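Local atomic coordinates of DUF5037 domain-containing protein (Ruminococcus gnavus, PDB entry 4GL6), a protein that is of unknown function, a single-chain protein of the DUF5037 family from a gut bacterium, built around two four-stranded beta sheets. Residues A[229-232]-A[233-237]; A[11-14]-A[15-19]; A[185-188]-A[189-193]. All blocks are in the same frame, centred on the assembly; numbering follows the deposited sequence.

In the fold
All three contacts are local, each on or at the end of a single helix and separated from the other two. Interaction 2 (11-19) lies on helix 6-18, which packs on the antiparallel sheet through strands 22-28 and 54-59. Interactions 1 and 3 belong to the part with the mixed sheet: interaction 3 (185-193) sits on helix 184-194, directly after strand 175-182, and interaction 1 (229-237) starts helix 231-239, next to strand 215-220. The centres of interactions 1 and 2 are about 45 Å apart, on opposite sides of the chain's centre. Interaction 3 lies nearer to each of them than they lie to one another, its centre about 25 Å from that of interaction 1 and about 31 Å from that of interaction 2.

Interaction 1 of 3, residues A[229-232]-A[233-237]; sequences DNLE and IFKAA
Asn-230 and Ile-233 meet at the start of helix 231-239, where one amide oxygen serves both the backbone and the side chain of the isoleucine. The amide oxygen OD1 of Asn-230 accepts the backbone N-H of Ile-233 at 3.1 Å, with the donor nearly in line with the C=O bond and an N-H...O angle of 162°. A chi1 of 63°, with CG between the backbone N and the carbonyl carbon, folds the amide back over the first helical turn. OD1 of Asn-230 also lies 3.3 Å from CG1 of Ile-233, and the two side chains cross at about a right angle. The apolar touch is on the other branch of Ile-233, where CG2 rests 3.8 Å from CB of Asp-229.

Phe-234 and Leu-231 face the fold: the buried ring of Phe-234 meets Phe-216 edge-to-face, and Leu-231 touches Tyr-160 and brings CD1 to 4.3 Å from Phe-234 CD2. Lys-235 passes its CE 4.2 Å from Leu-231 CG, while NZ forms a salt bridge with Glu-157. Glu-232 and Ile-233 are on the solvent side, Ile-233 covered locally by Asp-229 and Asn-230. Before the helix, Asp-229 is fixed by Thr-218, which hydrogen-bonds its OD2.

With an alanine here in place of Asn-230, OD1 is gone, and the Ile-233 N-H would probably lose its side-chain acceptor, leaving the first turn more prone to fray. With the backbone bond from Phe-234 N to Asn-230 O (3.1 Å) beginning the regular ladder, this is a classic asparagine N-cap, here starting a helix packed against helix 156-171 and strand 215-220.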
ATOM      1  N   ASP A 229      10.648 -11.569 -14.357  1.00 57.73           N
ATOM      2  CA  ASP A 229      12.085 -11.333 -14.298  1.00 59.34           C
ATOM      3  C   ASP A 229      12.744 -12.417 -13.415  1.00 55.30           C
ATOM      4  O   ASP A 229      12.418 -12.565 -12.232  1.00 50.11           O
ATOM      5  CB  ASP A 229      12.307  -9.897 -13.815  1.00 57.02           C
ATOM      6  CG  ASP A 229      11.660  -8.860 -14.759  1.00 60.54           C
ATOM      7  OD1 ASP A 229      12.061  -8.768 -15.945  1.00 66.83           O
ATOM      8  OD2 ASP A 229      10.734  -8.149 -14.314  1.00 56.49           O
ATOM      9  N   ASN A 230      13.636 -13.186 -14.031  1.00 55.57           N
ATOM     10  CA  ASN A 230      14.339 -14.283 -13.374  1.00 55.91           C
ATOM     11  C   ASN A 230      15.402 -13.843 -12.338  1.00 59.00           C
ATOM     12  O   ASN A 230      15.737 -12.656 -12.225  1.00 57.33           O
ATOM     13  CB  ASN A 230      14.962 -15.229 -14.430  1.00 56.68           C
ATOM     14  CG  ASN A 230      16.025 -14.560 -15.307  1.00 58.40           C
ATOM     15  OD1 ASN A 230      16.615 -13.541 -14.957  1.00 61.48           O
ATOM     16  ND2 ASN A 230      16.257 -15.137 -16.462  1.00 58.19           N
ATOM     17  N   LEU A 231      15.934 -14.832 -11.614  1.00 59.92           N
ATOM     18  CA  LEU A 231      16.993 -14.646 -10.609  1.00 56.80           C
ATOM     19  C   LEU A 231      18.166 -13.797 -11.081  1.00 55.37           C
ATOM     20  O   LEU A 231      18.671 -13.002 -10.321  1.00 54.20           O
ATOM     21  CB  LEU A 231      17.542 -16.009 -10.163  1.00 55.96           C
ATOM     22  CG  LEU A 231      18.724 -16.031  -9.187  1.00 56.73           C
ATOM     23  CD1 LEU A 231      18.303 -15.410  -7.864  1.00 55.56           C
ATOM     24  CD2 LEU A 231      19.306 -17.430  -9.038  1.00 57.19           C
ATOM     25  N   GLU A 232      18.594 -13.985 -12.325  1.00 58.35           N
ATOM     26  CA  GLU A 232      19.764 -13.267 -12.875  1.00 64.90           C
ATOM     27  C   GLU A 232      19.485 -11.771 -12.973  1.00 57.76           C
ATOM     28  O   GLU A 232      20.323 -10.966 -12.597  1.00 63.16           O
ATOM     29  CB  GLU A 232      20.179 -13.864 -14.225  1.00 75.83           C
ATOM     30  CG  GLU A 232      20.585 -15.345 -14.126  1.00 88.98           C
ATOM     31  CD  GLU A 232      20.029 -16.169 -15.294  1.00104.72           C
ATOM     32  OE1 GLU A 232      20.423 -15.956 -16.467  1.00105.87           O
ATOM     33  OE2 GLU A 232      19.169 -17.039 -15.032  1.00100.87           O
ATOM     34  N   ILE A 233      18.286 -11.423 -13.433  1.00 53.86           N
ATOM     35  CA  ILE A 233      17.819 -10.029 -13.518  1.00 54.28           C
ATOM     36  C   ILE A 233      17.714  -9.392 -12.118  1.00 53.14           C
ATOM     37  O   ILE A 233      17.974  -8.198 -11.951  1.00 57.61           O
ATOM     38  CB  ILE A 233      16.471  -9.944 -14.301  1.00 54.92           C
ATOM     39  CG1 ILE A 233      16.690 -10.309 -15.786  1.00 56.26           C
ATOM     40  CG2 ILE A 233      15.848  -8.556 -14.206  1.00 47.82           C
ATOM     41  CD1 ILE A 233      15.426 -10.678 -16.537  1.00 63.96           C
ATOM     42  N   PHE A 234      17.310 -10.195 -11.135  1.00 55.05           N
ATOM     43  CA  PHE A 234      17.211  -9.771  -9.731  1.00 52.49           C
ATOM     44  C   PHE A 234      18.588  -9.438  -9.170  1.00 53.01           C
ATOM     45  O   PHE A 234      18.761  -8.358  -8.591  1.00 55.96           O
ATOM     46  CB  PHE A 234      16.509 -10.840  -8.888  1.00 53.14           C
ATOM     47  CG  PHE A 234      16.566 -10.596  -7.416  1.00 57.13           C
ATOM     48  CD1 PHE A 234      15.815  -9.580  -6.837  1.00 61.10           C
ATOM     49  CD2 PHE A 234      17.335 -11.409  -6.590  1.00 64.45           C
ATOM     50  CE1 PHE A 234      15.855  -9.346  -5.466  1.00 60.66           C
ATOM     51  CE2 PHE A 234      17.377 -11.187  -5.220  1.00 68.41           C
ATOM     52  CZ  PHE A 234      16.637 -10.153  -4.659  1.00 63.76           C
ATOM     53  N   LYS A 235      19.553 -10.341  -9.365  1.00 53.22           N
ATOM     54  CA  LYS A 235      20.932 -10.117  -8.904  1.00 56.52           C
ATOM     55  C   LYS A 235      21.545  -8.844  -9.517  1.00 53.24           C
ATOM     56  O   LYS A 235      22.116  -8.034  -8.791  1.00 52.34           O
ATOM     57  CB  LYS A 235      21.832 -11.348  -9.131  1.00 59.47           C
ATOM     58  CG  LYS A 235      21.488 -12.505  -8.206  1.00 64.52           C
ATOM     59  CD  LYS A 235      22.569 -13.571  -8.057  1.00 70.56           C
ATOM     60  CE  LYS A 235      22.626 -14.524  -9.234  1.00 74.71           C
ATOM     61  NZ  LYS A 235      23.511 -15.685  -8.938  1.00 78.58           N
ATOM     62  N   ALA A 236      21.365  -8.663 -10.825  1.00 52.73           N
ATOM     63  CA  ALA A 236      21.855  -7.482 -11.539  1.00 58.19           C
ATOM     64  C   ALA A 236      21.186  -6.197 -11.012  1.00 58.86           C
ATOM     65  O   ALA A 236      21.882  -5.215 -10.748  1.00 53.03           O
ATOM     66  CB  ALA A 236      21.661  -7.623 -13.047  1.00 56.78           C
ATOM     67  N   ALA A 237      19.862  -6.235 -10.826  1.00 56.29           N
ATOM     68  CA  ALA A 237      19.091  -5.084 -10.308  1.00 55.25           C
ATOM     69  C   ALA A 237      19.522  -4.670  -8.896  1.00 61.25           C
ATOM     70  O   ALA A 237      19.659  -3.474  -8.609  1.00 64.68           O
ATOM     71  CB  ALA A 237      17.608  -5.391 -10.316  1.00 55.72           C
TER

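Interaction 2 of 3, residues A[11-14]-A[15-19]; sequences ETYL and QEEYG
Glu-17 lies alongside Tyr-13, one helical turn earlier, with both side chains pointing the same way. Its CB sits over the phenol face in a CH-pi contact, 4.2 Å from the centroid of the Tyr-13 ring. Tyr-13 keeps CG anti to the backbone N (chi1 158°), which lays the ring along the helix toward Glu-17. In Glu-17 too CG is anti to the backbone N, which puts it 3.6 Å from Tyr-13 OH, and the bend at chi2 then turns the carboxylate within 17° of the Tyr-13 ring plane. The same CG stands 3.6 Å above the plane of the Tyr-18 ring, over its centre, and the glutamate's aliphatic part thus bridges the two tyrosines. Leu-14 approaches Tyr-18 differently: its CD2 comes to the ring edge, in plane, 3.9 Å from Tyr-18 CE2.

Both phenol oxygens hydrogen-bond to OD2 of Asp-73, which fixes the far ends of the two rings. Leu-14 faces inward onto Phe-22 and Tyr-58, whereas Thr-12 and Glu-16 run side by side on the exposed flank, with CG2 of Thr-12 3.8 Å from OE2 of Glu-16.

Gly-19 follows at a positive phi, where a side chain would jam against the preceding carbonyl, and its N bonds to Gln-15 O at 3.0 Å. This is the glycine-terminated C-terminal end of an amphipathic helix, here laid against the antiparallel sheet.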
ATOM      1  N   GLU A  11     -12.643  11.634  11.597  1.00 58.33           N
ATOM      2  CA  GLU A  11     -12.217  10.828  12.761  1.00 59.13           C
ATOM      3  C   GLU A  11     -13.437  10.244  13.512  1.00 62.09           C
ATOM      4  O   GLU A  11     -13.439   9.053  13.865  1.00 63.86           O
ATOM      5  CB  GLU A  11     -11.326  11.649  13.720  1.00 60.76           C
ATOM      6  CG  GLU A  11      -9.912  11.942  13.203  1.00 63.44           C
ATOM      7  CD  GLU A  11      -9.117  12.953  14.041  1.00 67.98           C
ATOM      8  OE1 GLU A  11      -9.598  13.433  15.094  1.00 73.66           O
ATOM      9  OE2 GLU A  11      -7.972  13.278  13.651  1.00 68.98           O
ATOM     10  N   THR A  12     -14.464  11.073  13.724  1.00 61.89           N
ATOM     11  CA  THR A  12     -15.683  10.639  14.424  1.00 64.25           C
ATOM     12  C   THR A  12     -16.425   9.555  13.648  1.00 62.63           C
ATOM     13  O   THR A  12     -16.879   8.575  14.240  1.00 63.27           O
ATOM     14  CB  THR A  12     -16.633  11.817  14.710  1.00 67.01           C
ATOM     15  OG1 THR A  12     -15.933  12.781  15.493  1.00 69.91           O
ATOM     16  CG2 THR A  12     -17.894  11.370  15.473  1.00 66.59           C
ATOM     17  N   TYR A  13     -16.523   9.726  12.330  1.00 59.41           N
ATOM     18  CA  TYR A  13     -17.169   8.726  11.482  1.00 58.45           C
ATOM     19  C   TYR A  13     -16.454   7.361  11.552  1.00 57.42           C
ATOM     20  O   TYR A  13     -17.096   6.346  11.810  1.00 61.67           O
ATOM     21  CB  TYR A  13     -17.297   9.202  10.017  1.00 56.73           C
ATOM     22  CG  TYR A  13     -17.458   8.038   9.067  1.00 55.59           C
ATOM     23  CD1 TYR A  13     -18.671   7.360   8.960  1.00 56.94           C
ATOM     24  CD2 TYR A  13     -16.367   7.561   8.335  1.00 52.41           C
ATOM     25  CE1 TYR A  13     -18.803   6.258   8.114  1.00 56.16           C
ATOM     26  CE2 TYR A  13     -16.488   6.459   7.503  1.00 52.03           C
ATOM     27  CZ  TYR A  13     -17.702   5.805   7.394  1.00 52.43           C
ATOM     28  OH  TYR A  13     -17.808   4.736   6.541  1.00 49.44           O
ATOM     29  N   LEU A  14     -15.144   7.359  11.300  1.00 55.10           N
ATOM     30  CA  LEU A  14     -14.328   6.134  11.300  1.00 54.73           C
ATOM     31  C   LEU A  14     -14.411   5.361  12.617  1.00 60.52           C
ATOM     32  O   LEU A  14     -14.574   4.125  12.604  1.00 62.04           O
ATOM     33  CB  LEU A  14     -12.868   6.437  10.927  1.00 52.65           C
ATOM     34  CG  LEU A  14     -12.609   6.826   9.466  1.00 48.87           C
ATOM     35  CD1 LEU A  14     -11.194   7.318   9.212  1.00 45.88           C
ATOM     36  CD2 LEU A  14     -12.868   5.636   8.556  1.00 48.57           C
ATOM     37  N   GLN A  15     -14.353   6.091  13.737  1.00 66.00           N
ATOM     38  CA  GLN A  15     -14.472   5.482  15.063  1.00 70.94           C
ATOM     39  C   GLN A  15     -15.856   4.864  15.268  1.00 74.30           C
ATOM     40  O   GLN A  15     -15.949   3.719  15.713  1.00 75.46           O
ATOM     41  CB  GLN A  15     -14.135   6.476  16.180  1.00 77.55           C
ATOM     42  CG  GLN A  15     -14.326   5.915  17.591  1.00 85.91           C
ATOM     43  CD  GLN A  15     -13.645   6.731  18.665  1.00 93.88           C
ATOM     44  OE1 GLN A  15     -13.372   7.919  18.490  1.00101.91           O
ATOM     45  NE2 GLN A  15     -13.386   6.098  19.802  1.00100.86           N
ATOM     46  N   GLU A  16     -16.906   5.623  14.949  1.00 74.05           N
ATOM     47  CA  GLU A  16     -18.285   5.123  15.028  1.00 78.33           C
ATOM     48  C   GLU A  16     -18.527   3.932  14.096  1.00 74.98           C
ATOM     49  O   GLU A  16     -19.230   3.007  14.470  1.00 73.72           O
ATOM     50  CB  GLU A  16     -19.315   6.224  14.722  1.00 83.45           C
ATOM     51  CG  GLU A  16     -19.478   7.266  15.828  1.00 94.01           C
ATOM     52  CD  GLU A  16     -20.478   8.379  15.491  1.00 98.58           C
ATOM     53  OE1 GLU A  16     -20.899   8.503  14.318  1.00 97.54           O
ATOM     54  OE2 GLU A  16     -20.848   9.148  16.409  1.00 96.18           O
ATOM     55  N   GLU A  17     -17.924   3.943  12.910  1.00 75.71           N
ATOM     56  CA  GLU A  17     -18.121   2.864  11.932  1.00 75.46           C
ATOM     57  C   GLU A  17     -17.332   1.582  12.239  1.00 72.78           C
ATOM     58  O   GLU A  17     -17.828   0.499  11.941  1.00 67.95           O
ATOM     59  CB  GLU A  17     -17.775   3.358  10.514  1.00 72.17           C
ATOM     60  CG  GLU A  17     -18.176   2.442   9.346  1.00 70.97           C
ATOM     61  CD  GLU A  17     -19.681   2.286   9.138  1.00 77.45           C
ATOM     62  OE1 GLU A  17     -20.488   3.040   9.730  1.00 80.50           O
ATOM     63  OE2 GLU A  17     -20.075   1.400   8.349  1.00 81.98           O
ATOM     64  N   TYR A  18     -16.141   1.697  12.839  1.00 70.67           N
ATOM     65  CA  TYR A  18     -15.245   0.535  13.026  1.00 68.76           C
ATOM     66  C   TYR A  18     -14.763   0.144  14.441  1.00 71.09           C
ATOM     67  O   TYR A  18     -14.043  -0.849  14.565  1.00 73.80           O
ATOM     68  CB  TYR A  18     -14.041   0.707  12.068  1.00 64.09           C
ATOM     69  CG  TYR A  18     -14.439   0.835  10.606  1.00 59.08           C
ATOM     70  CD1 TYR A  18     -15.135  -0.194   9.970  1.00 59.65           C
ATOM     71  CD2 TYR A  18     -14.113   1.962   9.850  1.00 56.26           C
ATOM     72  CE1 TYR A  18     -15.509  -0.104   8.636  1.00 57.99           C
ATOM     73  CE2 TYR A  18     -14.483   2.060   8.504  1.00 55.06           C
ATOM     74  CZ  TYR A  18     -15.182   1.016   7.905  1.00 56.34           C
ATOM     75  OH  TYR A  18     -15.564   1.052   6.592  1.00 55.97           O
ATOM     76  N   GLY A  19     -15.117   0.895  15.490  1.00 72.94           N
ATOM     77  CA  GLY A  19     -14.744   0.533  16.885  1.00 80.22           C
ATOM     78  C   GLY A  19     -13.435   1.075  17.449  1.00 83.72           C
ATOM     79  O   GLY A  19     -13.381   1.430  18.624  1.00 92.76           O
TER

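Interaction 3 of 3, residues A[185-188]-A[189-193]; sequences KSFE and KAEKI
Glu-188 and Glu-191 run side by side, pointing the same way, and bring their OE1 oxygens to 3.4 Å from each other. Both are acceptors and the carboxylate planes stand 88° apart, so the two groups meet almost at right angles. OE2 of Glu-191 lies 3.7 Å from CE2 of the Phe-187 ring, whose plane makes 61° with the carboxylate. Glu-188, bent at chi2, sets its own OE2 in the plane of that ring, at the edge.

Backbone bonds set this spacing, with Glu-191 N donating to Phe-187 O at 2.8 Å. Lys-192 puts CG 3.3 Å from Glu-188 O, and the bend at chi2 then turns the rest of its chain; Lys-192 NZ stays 4.6 Å from Glu-188 OE1.

Further out, the buried Phe-187 and Ala-190 press on Leu-182 of the preceding strand, while Ser-186 OG bonds to Asp-183 OD2 and its side chain touches Ile-209 of helix 204-210.

Two charged carboxylates placed like this would probably disfavour each other, and one may be protonated part of the time, with Lys-192 too far off for a salt bridge.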
ATOM      1  N   LYS A 185      21.193   6.224   5.493  1.00 46.17           N
ATOM      2  CA  LYS A 185      20.681   7.594   5.656  1.00 45.48           C
ATOM      3  C   LYS A 185      19.461   7.859   4.739  1.00 44.23           C
ATOM      4  O   LYS A 185      18.473   8.456   5.175  1.00 46.08           O
ATOM      5  CB  LYS A 185      21.814   8.627   5.528  1.00 45.41           C
ATOM      6  CG  LYS A 185      22.872   8.450   6.631  1.00 46.57           C
ATOM      7  CD  LYS A 185      23.890   9.583   6.749  1.00 47.95           C
ATOM      8  CE  LYS A 185      24.871   9.331   7.878  1.00 49.73           C
ATOM      9  NZ  LYS A 185      25.749  10.495   8.145  1.00 51.58           N
ATOM     10  N   SER A 186      19.513   7.377   3.502  1.00 43.12           N
ATOM     11  CA  SER A 186      18.358   7.495   2.593  1.00 42.51           C
ATOM     12  C   SER A 186      17.134   6.822   3.142  1.00 41.66           C
ATOM     13  O   SER A 186      16.038   7.377   3.064  1.00 39.45           O
ATOM     14  CB  SER A 186      18.629   6.902   1.208  1.00 43.28           C
ATOM     15  OG  SER A 186      19.231   7.882   0.412  1.00 46.29           O
ATOM     16  N   PHE A 187      17.328   5.606   3.653  1.00 42.50           N
ATOM     17  CA  PHE A 187      16.223   4.847   4.205  1.00 43.19           C
ATOM     18  C   PHE A 187      15.536   5.603   5.339  1.00 45.58           C
ATOM     19  O   PHE A 187      14.323   5.773   5.333  1.00 46.86           O
ATOM     20  CB  PHE A 187      16.659   3.461   4.698  1.00 45.45           C
ATOM     21  CG  PHE A 187      15.557   2.736   5.416  1.00 46.90           C
ATOM     22  CD1 PHE A 187      14.566   2.070   4.698  1.00 45.54           C
ATOM     23  CD2 PHE A 187      15.454   2.795   6.806  1.00 48.85           C
ATOM     24  CE1 PHE A 187      13.513   1.451   5.359  1.00 46.79           C
ATOM     25  CE2 PHE A 187      14.406   2.169   7.476  1.00 51.49           C
ATOM     26  CZ  PHE A 187      13.435   1.491   6.752  1.00 50.42           C
ATOM     27  N   GLU A 188      16.331   6.056   6.296  1.00 49.80           N
ATOM     28  CA  GLU A 188      15.813   6.760   7.482  1.00 52.15           C
ATOM     29  C   GLU A 188      14.991   8.006   7.160  1.00 49.97           C
ATOM     30  O   GLU A 188      14.020   8.288   7.855  1.00 51.95           O
ATOM     31  CB  GLU A 188      16.955   7.056   8.455  1.00 54.88           C
ATOM     32  CG  GLU A 188      17.519   5.783   9.130  1.00 57.99           C
ATOM     33  CD  GLU A 188      16.607   5.097  10.161  1.00 59.77           C
ATOM     34  OE1 GLU A 188      15.842   5.774  10.884  1.00 64.38           O
ATOM     35  OE2 GLU A 188      16.662   3.845  10.249  1.00 61.77           O
ATOM     36  N   LYS A 189      15.396   8.737   6.121  1.00 48.29           N
ATOM     37  CA  LYS A 189      14.641   9.899   5.634  1.00 47.47           C
ATOM     38  C   LYS A 189      13.367   9.436   4.944  1.00 47.77           C
ATOM     39  O   LYS A 189      12.299  10.041   5.131  1.00 49.02           O
ATOM     40  CB  LYS A 189      15.448  10.711   4.627  1.00 48.58           C
ATOM     41  CG  LYS A 189      16.683  11.410   5.178  1.00 49.92           C
ATOM     42  CD  LYS A 189      17.458  12.036   4.037  1.00 49.63           C
ATOM     43  CE  LYS A 189      18.782  12.542   4.511  1.00 54.57           C
ATOM     44  NZ  LYS A 189      19.604  12.957   3.342  1.00 54.99           N
ATOM     45  N   ALA A 190      13.499   8.383   4.127  1.00 45.43           N
ATOM     46  CA  ALA A 190      12.385   7.807   3.406  1.00 41.36           C
ATOM     47  C   ALA A 190      11.276   7.398   4.362  1.00 40.50           C
ATOM     48  O   ALA A 190      10.138   7.783   4.178  1.00 41.00           O
ATOM     49  CB  ALA A 190      12.850   6.618   2.591  1.00 42.68           C
ATOM     50  N   GLU A 191      11.644   6.648   5.392  1.00 44.81           N
ATOM     51  CA  GLU A 191      10.724   6.096   6.419  1.00 48.13           C
ATOM     52  C   GLU A 191       9.866   7.184   7.034  1.00 47.93           C
ATOM     53  O   GLU A 191       8.668   7.017   7.145  1.00 50.35           O
ATOM     54  CB  GLU A 191      11.553   5.386   7.507  1.00 58.95           C
ATOM     55  CG  GLU A 191      10.853   4.575   8.602  1.00 62.51           C
ATOM     56  CD  GLU A 191      11.826   4.188   9.726  1.00 79.89           C
ATOM     57  OE1 GLU A 191      12.549   5.076  10.262  1.00 92.72           O
ATOM     58  OE2 GLU A 191      11.890   2.989  10.079  1.00 93.44           O
ATOM     59  N   LYS A 192      10.473   8.316   7.392  1.00 49.10           N
ATOM     60  CA  LYS A 192       9.738   9.445   7.996  1.00 47.01           C
ATOM     61  C   LYS A 192       8.619   9.992   7.096  1.00 44.91           C
ATOM     62  O   LYS A 192       7.603  10.458   7.599  1.00 49.63           O
ATOM     63  CB  LYS A 192      10.681  10.581   8.414  1.00 48.98           C
ATOM     64  CG  LYS A 192      11.803  10.225   9.398  1.00 53.19           C
ATOM     65  CD  LYS A 192      11.440   9.503  10.696  1.00 58.71           C
ATOM     66  CE  LYS A 192      12.712   8.957  11.337  1.00 62.68           C
ATOM     67  NZ  LYS A 192      12.552   8.383  12.700  1.00 69.82           N
ATOM     68  N   ILE A 193       8.793   9.903   5.776  1.00 43.41           N
ATOM     69  CA  ILE A 193       7.787  10.352   4.787  1.00 39.10           C
ATOM     70  C   ILE A 193       6.699   9.287   4.586  1.00 37.47           C
ATOM     71  O   ILE A 193       5.512   9.609   4.569  1.00 37.36           O
ATOM     72  CB  ILE A 193       8.454  10.721   3.451  1.00 38.50           C
ATOM     73  CG1 ILE A 193       9.446  11.894   3.652  1.00 38.65           C
ATOM     74  CG2 ILE A 193       7.391  11.103   2.427  1.00 37.32           C
ATOM     75  CD1 ILE A 193      10.341  12.203   2.463  1.00 38.21           C
TER